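PDB 3GAZ: alcohol dehydrogenase superfamily protein from Novosphingobium aromaticivorans, which probably acts as an NADP-dependent oxidoreductase of the medium-chain dehydrogenase/reductase type, pairing a GroES-like domain with a Rossmann-type nucleotide-binding domain. Local coordinates for residues A[11-14]-A[19-22]; A[42-47]-A[316-321]; A[49-54]-A[65-70]; A[312-317]-A[331-336]. All coordinates share one frame; numbering follows the deposited sequence.

Contact 1. Residues A[11-14]-A[19-22]; sequences AVVE and PFVL
V12 and V21 form an antiparallel hydrogen-bonded pair in the beta hairpin of strands 7-13 and 20-26, close to the turn that links the two. V12 N donates to V21 O at 2.7 Å, and V21 N returns the bond to V12 O at 2.8 Å; both are nearly straight. V21 O also receives a CA-H...O contact from A11 CA, 3.4 Å away. A11 pairs next with L22, the non-hydrogen-bonded pair, where L22 CD2 reaches to within 4.1 Å of A11 CB. At the turn end a water takes over from direct bonding: it accepts from E14 N at 2.9 Å and donates to P19 O at 2.7 Å, bridging the two chains at the turn. On the face that carries A11, V13 and F20, the V13 and F20 side chains lie side by side, and V13 CG2 presses on F20 CE1 at 3.4 Å, a tight fit. On the face of V12 and V21, the end of the E14 side chain crosses V21 at about a right angle. With chi1 at -44°, its CG stands beside the backbone N and the otherwise extended chain lays CD 3.9 Å from V21 CG2. An alanine here, lacking CG and the carboxylate, would probably leave the E14-facing flank of V21 uncovered. Beyond the hairpin, I311 of helix 311-319 packs on A11 and F20, while R52 of helix 46-52 packs on V13 and F20. Two antiparallel strands joined by a short turn make a beta hairpin, here laid against the GroES-like part of the fold.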
loop_
_atom_site.group_PDB
_atom_site.type_symbol
_atom_site.label_atom_id
_atom_site.label_comp_id
_atom_site.label_asym_id
_atom_site.label_seq_id
_atom_site.Cartn_x
_atom_site.Cartn_y
_atom_site.Cartn_z
ATOM N N ALA A 11 -16.008 4.294 7.790
ATOM C CA ALA A 11 -15.456 5.432 8.504
ATOM C C ALA A 11 -14.145 5.761 7.808
ATOM O O ALA A 11 -13.279 4.898 7.642
ATOM C CB ALA A 11 -15.213 5.078 9.962
ATOM N N VAL A 12 -14.005 7.009 7.388
ATOM C CA VAL A 12 -12.804 7.435 6.699
ATOM C C VAL A 12 -12.066 8.528 7.448
ATOM O O VAL A 12 -12.677 9.496 7.905
ATOM C CB VAL A 12 -13.141 7.978 5.285
ATOM C CG1 VAL A 12 -11.861 8.381 4.562
ATOM C CG2 VAL A 12 -13.903 6.936 4.490
ATOM N N VAL A 13 -10.753 8.365 7.592
ATOM C CA VAL A 13 -9.939 9.384 8.227
ATOM C C VAL A 13 -9.424 10.145 7.012
ATOM O O VAL A 13 -8.665 9.605 6.206
ATOM C CB VAL A 13 -8.768 8.780 9.032
ATOM C CG1 VAL A 13 -7.885 9.892 9.570
ATOM C CG2 VAL A 13 -9.310 7.952 10.188
ATOM N N GLU A 14 -9.870 11.388 6.867
ATOM C CA GLU A 14 -9.514 12.208 5.718
ATOM C C GLU A 14 -8.133 12.847 5.766
ATOM O O GLU A 14 -7.449 12.930 4.744
ATOM C CB GLU A 14 -10.590 13.275 5.520
ATOM C CG GLU A 14 -11.994 12.701 5.659
ATOM C CD GLU A 14 -13.081 13.647 5.199
ATOM O OE1 GLU A 14 -13.046 14.831 5.593
ATOM O OE2 GLU A 14 -13.977 13.197 4.453
ATOM N N PRO A 19 -11.212 13.595 12.214
ATOM C CA PRO A 19 -12.232 12.727 12.804
ATOM C C PRO A 19 -12.545 11.531 11.910
ATOM O O PRO A 19 -12.211 11.524 10.728
ATOM C CB PRO A 19 -13.434 13.658 12.937
ATOM C CG PRO A 19 -13.279 14.552 11.740
ATOM C CD PRO A 19 -11.802 14.875 11.779
ATOM N N PHE A 20 -13.176 10.517 12.486
ATOM C CA PHE A 20 -13.571 9.349 11.718
ATOM C C PHE A 20 -14.869 9.766 11.037
ATOM O O PHE A 20 -15.907 9.906 11.682
ATOM C CB PHE A 20 -13.782 8.158 12.655
ATOM C CG PHE A 20 -12.498 7.551 13.144
ATOM C CD1 PHE A 20 -11.776 6.679 12.332
ATOM C CD2 PHE A 20 -11.976 7.896 14.386
ATOM C CE1 PHE A 20 -10.554 6.162 12.751
ATOM C CE2 PHE A 20 -10.755 7.384 14.814
ATOM C CZ PHE A 20 -10.040 6.516 13.993
ATOM N N VAL A 21 -14.800 9.989 9.731
ATOM C CA VAL A 21 -15.963 10.436 8.978
ATOM C C VAL A 21 -16.752 9.309 8.328
ATOM O O VAL A 21 -16.224 8.581 7.492
ATOM C CB VAL A 21 -15.539 11.441 7.886
ATOM C CG1 VAL A 21 -16.760 11.937 7.116
ATOM C CG2 VAL A 21 -14.790 12.603 8.529
ATOM N N LEU A 22 -18.016 9.166 8.722
ATOM C CA LEU A 22 -18.865 8.138 8.139
ATOM C C LEU A 22 -19.231 8.574 6.720
ATOM O O LEU A 22 -19.722 9.686 6.511
ATOM C CB LEU A 22 -20.134 7.947 8.971
ATOM C CG LEU A 22 -19.930 7.384 10.379
ATOM C CD1 LEU A 22 -21.282 7.128 11.019
ATOM C CD2 LEU A 22 -19.130 6.085 10.305
HETATM O O HOH W 1 -10.900 13.103 8.957
#

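Contact 2. Residues A[42-47]-A[316-321]; sequences SGTNPL and DAVLGR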
loop_
_atom_site.group_PDB
_atom_site.type_symbol
_atom_site.label_atom_id
_atom_site.label_comp_id
_atom_site.label_asym_id
_atom_site.label_seq_id
_atom_site.Cartn_x
_atom_site.Cartn_y
_atom_site.Cartn_z
ATOM N N SER A 42 -15.053 -5.049 14.274
ATOM C CA SER A 42 -13.746 -4.564 13.848
ATOM C C SER A 42 -12.852 -4.434 15.086
ATOM O O SER A 42 -13.190 -3.721 16.034
ATOM C CB SER A 42 -13.904 -3.201 13.154
ATOM O OG SER A 42 -12.656 -2.648 12.758
ATOM N N GLY A 43 -11.721 -5.130 15.078
ATOM C CA GLY A 43 -10.812 -5.078 16.213
ATOM C C GLY A 43 -9.829 -3.931 16.094
ATOM O O GLY A 43 -9.180 -3.776 15.062
ATOM N N THR A 44 -9.709 -3.129 17.149
ATOM C CA THR A 44 -8.799 -1.992 17.133
ATOM C C THR A 44 -7.399 -2.361 17.597
ATOM O O THR A 44 -7.186 -3.401 18.215
ATOM C CB THR A 44 -9.296 -0.839 18.048
ATOM O OG1 THR A 44 -9.190 -1.239 19.422
ATOM C CG2 THR A 44 -10.746 -0.488 17.736
ATOM N N ASN A 45 -6.442 -1.500 17.277
ATOM C CA ASN A 45 -5.059 -1.693 17.695
ATOM C C ASN A 45 -4.409 -0.322 17.800
ATOM O O ASN A 45 -4.732 0.586 17.033
ATOM C CB ASN A 45 -4.286 -2.563 16.692
ATOM C CG ASN A 45 -4.719 -4.026 16.721
ATOM O OD1 ASN A 45 -5.413 -4.500 15.819
ATOM N ND2 ASN A 45 -4.311 -4.744 17.761
ATOM N N PRO A 46 -3.496 -0.147 18.765
ATOM C CA PRO A 46 -2.810 1.132 18.955
ATOM C C PRO A 46 -2.235 1.710 17.659
ATOM O O PRO A 46 -2.294 2.920 17.441
ATOM C CB PRO A 46 -1.719 0.787 19.964
ATOM C CG PRO A 46 -2.368 -0.277 20.796
ATOM C CD PRO A 46 -3.020 -1.145 19.738
ATOM N N LEU A 47 -1.684 0.853 16.799
ATOM C CA LEU A 47 -1.100 1.328 15.543
ATOM C C LEU A 47 -2.076 2.167 14.717
ATOM O O LEU A 47 -1.670 3.127 14.065
ATOM C CB LEU A 47 -0.596 0.155 14.694
ATOM C CG LEU A 47 0.155 0.551 13.417
ATOM C CD1 LEU A 47 1.418 1.319 13.792
ATOM C CD2 LEU A 47 0.508 -0.695 12.605
ATOM N N ASP A 316 -10.101 6.473 22.072
ATOM C CA ASP A 316 -9.767 7.234 23.271
ATOM C C ASP A 316 -9.585 6.201 24.371
ATOM O O ASP A 316 -8.775 6.375 25.281
ATOM C CB ASP A 316 -10.897 8.181 23.681
ATOM C CG ASP A 316 -10.974 9.413 22.810
ATOM O OD1 ASP A 316 -9.911 9.903 22.372
ATOM O OD2 ASP A 316 -12.101 9.898 22.580
ATOM N N ALA A 317 -10.357 5.124 24.274
ATOM C CA ALA A 317 -10.298 4.043 25.249
ATOM C C ALA A 317 -9.036 3.207 25.036
ATOM O O ALA A 317 -8.359 2.825 25.995
ATOM C CB ALA A 317 -11.547 3.168 25.125
ATOM N N VAL A 318 -8.724 2.916 23.777
ATOM C CA VAL A 318 -7.528 2.140 23.461
ATOM C C VAL A 318 -6.285 2.828 24.026
ATOM O O VAL A 318 -5.365 2.174 24.525
ATOM C CB VAL A 318 -7.343 1.990 21.935
ATOM C CG1 VAL A 318 -5.977 1.383 21.633
ATOM C CG2 VAL A 318 -8.439 1.116 21.362
ATOM N N LEU A 319 -6.271 4.154 23.949
ATOM C CA LEU A 319 -5.133 4.932 24.424
ATOM C C LEU A 319 -5.356 5.557 25.797
ATOM O O LEU A 319 -4.427 6.095 26.394
ATOM C CB LEU A 319 -4.813 6.037 23.416
ATOM C CG LEU A 319 -4.510 5.583 21.984
ATOM C CD1 LEU A 319 -4.402 6.798 21.072
ATOM C CD2 LEU A 319 -3.222 4.773 21.963
ATOM N N GLY A 320 -6.583 5.482 26.299
ATOM C CA GLY A 320 -6.875 6.079 27.588
ATOM C C GLY A 320 -6.709 7.585 27.488
ATOM O O GLY A 320 -6.064 8.210 28.329
ATOM N N ARG A 321 -7.290 8.164 26.442
ATOM C CA ARG A 321 -7.215 9.599 26.204
ATOM C C ARG A 321 -8.505 10.286 26.634
ATOM O O ARG A 321 -9.529 9.641 26.840
ATOM C CB ARG A 321 -6.989 9.878 24.712
ATOM C CG ARG A 321 -5.686 9.347 24.140
ATOM C CD ARG A 321 -4.504 10.205 24.547
ATOM N NE ARG A 321 -3.253 9.747 23.944
ATOM C CZ ARG A 321 -3.003 9.738 22.637
ATOM N NH1 ARG A 321 -3.917 10.164 21.774
ATOM N NH2 ARG A 321 -1.832 9.304 22.190
#
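V318 packs with both methyls against the chain that leads from strand 41-43 into helix 46-52. The apolar part of the contact is V318 CG1 against P46 CG at 4.1 Å, the two side chains meeting at about a right angle. On the other branch, V318 CG2 comes within 3.1 Å of T44 OG1, a short approach of a methyl to a hydroxyl oxygen, as the T44 and V318 side chains slide past each other in opposite directions. With CG1 of V318 anti to the backbone N (chi1 171°), one methyl faces the proline and the other the threonine. An alanine in its place would lack both methyls and would probably open a gap between the helix and the T44-P46 link.

No hydrogen bond crosses between the segments, and the T44 hydroxyl finds its partner outside them. T44 OG1 is hydrogen-bonded to I331 O, with chi1 of 70° placing the hydroxyl between the backbone N and the carbonyl carbon; T44 O bonds to K330 NZ. The side chain of P46 lies about 4 Å from a bound calcium ion.

Backbone bonds shape the helix end beyond V318. L319 CD1 sits there 3.3 Å above one face of the R321 guanidinium, offset toward its rim. R321 N donates to D316 O at 2.6 Å and G320 N more weakly to A317 O at 3.2 Å, with G320 at positive phi. The Schellman motif at G320 ends helix 311-319, a C-terminal helix packed back on the N-terminal GroES-like domain, as in the catalytic domain of medium-chain dehydrogenases.

Contact 3. Residues A[49-54]-A[65-70]; sequences AKIRAG and AILGMD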
loop_
_atom_site.group_PDB
_atom_site.type_symbol
_atom_site.label_atom_id
_atom_site.label_comp_id
_atom_site.label_asym_id
_atom_site.label_seq_id
_atom_site.Cartn_x
_atom_site.Cartn_y
_atom_site.Cartn_z
ATOM N N ALA A 49 -4.168 4.329 15.629
ATOM C CA ALA A 49 -4.122 5.709 16.099
ATOM C C ALA A 49 -2.866 6.405 15.598
ATOM O O ALA A 49 -2.896 7.585 15.263
ATOM C CB ALA A 49 -4.177 5.751 17.626
ATOM N N LYS A 50 -1.758 5.673 15.548
ATOM C CA LYS A 50 -0.517 6.253 15.062
ATOM C C LYS A 50 -0.703 6.597 13.588
ATOM O O LYS A 50 -0.214 7.625 13.111
ATOM C CB LYS A 50 0.643 5.270 15.231
ATOM C CG LYS A 50 1.971 5.839 14.761
ATOM C CD LYS A 50 3.088 4.801 14.790
ATOM C CE LYS A 50 3.943 4.909 16.037
ATOM N NZ LYS A 50 5.155 4.043 15.919
ATOM N N ILE A 51 -1.421 5.735 12.871
ATOM C CA ILE A 51 -1.689 5.961 11.458
ATOM C C ILE A 51 -2.635 7.155 11.283
ATOM O O ILE A 51 -2.475 7.958 10.363
ATOM C CB ILE A 51 -2.321 4.700 10.799
ATOM C CG1 ILE A 51 -1.273 3.586 10.702
ATOM C CG2 ILE A 51 -2.847 5.042 9.407
ATOM C CD1 ILE A 51 -1.854 2.220 10.348
ATOM N N ARG A 52 -3.620 7.264 12.171
ATOM C CA ARG A 52 -4.583 8.362 12.120
ATOM C C ARG A 52 -3.855 9.694 12.277
ATOM O O ARG A 52 -4.206 10.688 11.637
ATOM C CB ARG A 52 -5.611 8.212 13.243
ATOM C CG ARG A 52 -6.630 9.331 13.313
ATOM C CD ARG A 52 -7.467 9.216 14.576
ATOM N NE ARG A 52 -8.537 10.206 14.621
ATOM C CZ ARG A 52 -9.251 10.482 15.708
ATOM N NH1 ARG A 52 -9.008 9.843 16.844
ATOM N NH2 ARG A 52 -10.214 11.394 15.660
ATOM N N ALA A 53 -2.841 9.704 13.136
ATOM C CA ALA A 53 -2.056 10.908 13.385
ATOM C C ALA A 53 -1.027 11.145 12.280
ATOM O O ALA A 53 -0.319 12.155 12.285
ATOM C CB ALA A 53 -1.358 10.800 14.741
ATOM N N GLY A 54 -0.952 10.213 11.334
ATOM C CA GLY A 54 -0.010 10.341 10.238
ATOM C C GLY A 54 1.429 10.213 10.694
ATOM O O GLY A 54 2.329 10.823 10.114
ATOM N N ALA A 65 -8.037 7.462 4.229
ATOM C CA ALA A 65 -8.110 6.011 4.227
ATOM C C ALA A 65 -9.045 5.462 5.294
ATOM O O ALA A 65 -9.391 6.147 6.256
ATOM C CB ALA A 65 -6.703 5.421 4.415
ATOM N N ILE A 66 -9.464 4.218 5.092
ATOM C CA ILE A 66 -10.315 3.521 6.038
ATOM C C ILE A 66 -9.322 2.730 6.875
ATOM O O ILE A 66 -8.536 1.946 6.331
ATOM C CB ILE A 66 -11.278 2.560 5.312
ATOM C CG1 ILE A 66 -12.282 3.370 4.482
ATOM C CG2 ILE A 66 -11.984 1.672 6.321
ATOM C CD1 ILE A 66 -13.085 2.549 3.493
ATOM N N LEU A 67 -9.335 2.949 8.187
ATOM C CA LEU A 67 -8.401 2.264 9.076
ATOM C C LEU A 67 -9.005 1.026 9.746
ATOM O O LEU A 67 -10.159 0.680 9.500
ATOM C CB LEU A 67 -7.875 3.251 10.125
ATOM C CG LEU A 67 -7.376 4.574 9.530
ATOM C CD1 LEU A 67 -6.690 5.408 10.616
ATOM C CD2 LEU A 67 -6.412 4.292 8.384
ATOM N N GLY A 68 -8.215 0.360 10.587
ATOM C CA GLY A 68 -8.679 -0.847 11.257
ATOM C C GLY A 68 -8.030 -2.030 10.566
ATOM O O GLY A 68 -8.129 -2.154 9.349
HETATM N N MSE A 69 -7.382 -2.906 11.329
HETATM C CA MSE A 69 -6.679 -4.045 10.745
HETATM C C MSE A 69 -7.333 -5.415 10.943
HETATM O O MSE A 69 -7.209 -6.294 10.084
HETATM C CB MSE A 69 -5.245 -4.082 11.299
HETATM C CG MSE A 69 -4.506 -2.749 11.203
HETATM SE SE MSE A 69 -2.887 -2.753 12.054
HETATM C CE MSE A 69 -3.299 -2.132 13.539
ATOM N N ASP A 70 -8.010 -5.598 12.075
ATOM C CA ASP A 70 -8.661 -6.872 12.402
ATOM C C ASP A 70 -10.166 -6.876 12.134
ATOM O O ASP A 70 -10.839 -5.855 12.284
ATOM C CB ASP A 70 -8.472 -7.218 13.884
ATOM C CG ASP A 70 -7.026 -7.515 14.256
ATOM O OD1 ASP A 70 -6.336 -8.215 13.484
ATOM O OD2 ASP A 70 -6.589 -7.066 15.346
#
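L67 drives its two methyls into the side of helix 46-52, overlapping I51 and the backbone of R52. Its CD2 lies 3.8 Å from I51 CG2, and L67 CD1 meets the same I51 CG2 at 4.0 Å, the isoleucine methyl touching both branches of the leucine. The I51 and L67 side chains slide past each other, pointing in opposite directions. L67 CD1 also reaches the start of the next residue, 3.9 Å from R52 N and 4.0 Å from R52 CB. An L67 chi1 of -49° sets CG beside the backbone N, and a nearly anti chi2 of -172° extends one branch to the helix surface.

R52 gives this contact its CB and backbone; the rest of its side chain, extended from CG to NE, leads away to hydrogen-bond through NE to G18 O and lies near the F20 ring. Past the contact the helix closes with A53 N to A49 O at 3.0 Å and G54 N to I51 O at 2.9 Å, where positive phi at G54 completes a Schellman motif.

Segment 65-70 has no regular helix or strand of its own, but backbone bonds tie it to its surroundings: A65 with V13, L67 with H105 and G68 with T104. At G68 the backbone angles would jam a CB against the carbonyl O of L67. The leucine, against which V13 also packs, thus joins strand 7-13, helix 46-52 and the loop that leads to strand 70-78, a buried apolar junction of the GroES-like domain.

Contact 4. Residues A[312-317]-A[331-336]; sequences GSAYDA and IAITVE
A314 and A317 lay one flank of helix 311-319 on I331 and I333, in and beside strand 332-334, the closing half of a beta-alpha-beta crossover that begins with strand 306-307 and returns parallel to it.

Between side chains the contact is apolar. A314 CB touches I331 CG2 at 3.9 Å and lies 4.2 Å from I333 CG1, so one alanine methyl bridges two isoleucines spaced two residues apart on the same side of the chain. One helical turn on, A317 CB meets I331 CD1 at 4.0 Å. I331 thereby spans both alanines: chi1 of -60° sends CG1 anti to the carbonyl carbon, and chi2 of -68° folds CD1 toward A317, while CG2 keeps to A314. The small alanines let the helix come close, with 6.7 Å between A314 CA and I331 CA. F306 of the first strand packs on A314, A317 and I331.

Hydrogen bonds run within and around the segments. D316 N donates to G312 O at 3.1 Å in the helix. I333 N probably bonds to S42 O, joining the strand to strand 41-43, and A332, turned the other way, packs on helix 125-129. On the helix, Y315 OH is hydrogen-bonded to both D48 OD2 and H105 NE2. Close to the helix backbone comes I331 CG2, 4.0 Å from the carbonyl oxygen A314 O.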
loop_
_atom_site.group_PDB
_atom_site.type_symbol
_atom_site.label_atom_id
_atom_site.label_comp_id
_atom_site.label_asym_id
_atom_site.label_seq_id
_atom_site.Cartn_x
_atom_site.Cartn_y
_atom_site.Cartn_z
ATOM N N GLY A 312 -14.092 7.207 17.266
ATOM C CA GLY A 312 -13.195 8.139 17.930
ATOM C C GLY A 312 -13.139 7.837 19.420
ATOM O O GLY A 312 -12.067 7.849 20.034
ATOM N N SER A 313 -14.301 7.558 20.005
ATOM C CA SER A 313 -14.386 7.233 21.427
ATOM C C SER A 313 -13.718 5.888 21.697
ATOM O O SER A 313 -13.112 5.687 22.747
ATOM C CB SER A 313 -15.849 7.171 21.883
ATOM O OG SER A 313 -16.472 8.438 21.776
ATOM N N ALA A 314 -13.834 4.965 20.747
ATOM C CA ALA A 314 -13.223 3.651 20.913
ATOM C C ALA A 314 -11.711 3.784 21.083
ATOM O O ALA A 314 -11.120 3.147 21.959
ATOM C CB ALA A 314 -13.545 2.768 19.719
ATOM N N TYR A 315 -11.078 4.614 20.255
ATOM C CA TYR A 315 -9.636 4.788 20.364
ATOM C C TYR A 315 -9.219 5.606 21.581
ATOM O O TYR A 315 -8.102 5.454 22.068
ATOM C CB TYR A 315 -9.062 5.385 19.077
ATOM C CG TYR A 315 -8.956 4.337 17.989
ATOM C CD1 TYR A 315 -7.996 3.324 18.061
ATOM C CD2 TYR A 315 -9.876 4.296 16.948
ATOM C CE1 TYR A 315 -7.967 2.289 17.122
ATOM C CE2 TYR A 315 -9.857 3.268 16.005
ATOM C CZ TYR A 315 -8.906 2.270 16.098
ATOM O OH TYR A 315 -8.908 1.246 15.179
ATOM N N ASP A 316 -10.101 6.473 22.072
ATOM C CA ASP A 316 -9.767 7.234 23.271
ATOM C C ASP A 316 -9.585 6.201 24.371
ATOM O O ASP A 316 -8.775 6.375 25.281
ATOM C CB ASP A 316 -10.897 8.181 23.681
ATOM C CG ASP A 316 -10.974 9.413 22.810
ATOM O OD1 ASP A 316 -9.911 9.903 22.372
ATOM O OD2 ASP A 316 -12.101 9.898 22.580
ATOM N N ALA A 317 -10.357 5.124 24.274
ATOM C CA ALA A 317 -10.298 4.043 25.249
ATOM C C ALA A 317 -9.036 3.207 25.036
ATOM O O ALA A 317 -8.359 2.825 25.995
ATOM C CB ALA A 317 -11.547 3.168 25.125
ATOM N N ILE A 331 -10.202 -3.397 22.557
ATOM C CA ILE A 331 -11.441 -2.731 22.178
ATOM C C ILE A 331 -11.927 -3.199 20.813
ATOM O O ILE A 331 -11.159 -3.230 19.848
ATOM C CB ILE A 331 -11.250 -1.194 22.101
ATOM C CG1 ILE A 331 -10.813 -0.645 23.460
ATOM C CG2 ILE A 331 -12.541 -0.533 21.626
ATOM C CD1 ILE A 331 -11.874 -0.736 24.547
ATOM N N ALA A 332 -13.207 -3.551 20.738
ATOM C CA ALA A 332 -13.810 -4.000 19.495
ATOM C C ALA A 332 -14.954 -3.065 19.115
ATOM O O ALA A 332 -15.716 -2.604 19.969
ATOM C CB ALA A 332 -14.334 -5.419 19.643
ATOM N N ILE A 333 -15.052 -2.778 17.825
ATOM C CA ILE A 333 -16.103 -1.920 17.311
ATOM C C ILE A 333 -17.160 -2.824 16.705
ATOM O O ILE A 333 -16.834 -3.713 15.925
ATOM C CB ILE A 333 -15.573 -1.000 16.191
ATOM C CG1 ILE A 333 -14.507 -0.057 16.749
ATOM C CG2 ILE A 333 -16.733 -0.226 15.558
ATOM C CD1 ILE A 333 -13.658 0.588 15.673
ATOM N N THR A 334 -18.421 -2.607 17.068
ATOM C CA THR A 334 -19.495 -3.410 16.507
ATOM C C THR A 334 -19.998 -2.711 15.255
ATOM O O THR A 334 -20.636 -1.661 15.335
ATOM C CB THR A 334 -20.671 -3.572 17.487
ATOM O OG1 THR A 334 -20.216 -4.228 18.676
ATOM C CG2 THR A 334 -21.776 -4.400 16.841
ATOM N N VAL A 335 -19.700 -3.296 14.101
ATOM C CA VAL A 335 -20.117 -2.736 12.820
ATOM C C VAL A 335 -21.548 -3.151 12.501
ATOM O O VAL A 335 -22.374 -2.322 12.132
ATOM C CB VAL A 335 -19.187 -3.213 11.678
ATOM C CG1 VAL A 335 -19.744 -2.779 10.330
ATOM C CG2 VAL A 335 -17.785 -2.640 11.881
ATOM N N GLU A 336 -21.827 -4.442 12.639
ATOM C CA GLU A 336 -23.157 -4.972 12.376
ATOM C C GLU A 336 -23.524 -5.957 13.477
ATOM O O GLU A 336 -24.384 -5.616 14.321
ATOM C CB GLU A 336 -23.183 -5.668 11.021
#

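From the N terminus, contact 1 comes first and closes only a short hairpin turn of four residues. Contact 2 closes a far larger loop, 268 residues long, which holds the probable nucleotide-binding domain and, nested inside it, contact 3, whose own loop has ten residues. Contact 4 overlaps the end of contact 2, sharing D316 and A317, and closes a thirteen-residue loop to strand 332-334, a neighbour of strand 41-43. Contacts 1 and 3 meet through V13, A65 and L67, contacts 2 and 3 share helix 46-52, and contacts 2 and 4 share helix 311-319. Together they tie the N-terminal hairpin, the GroES-like domain and the C-terminal end of the chain.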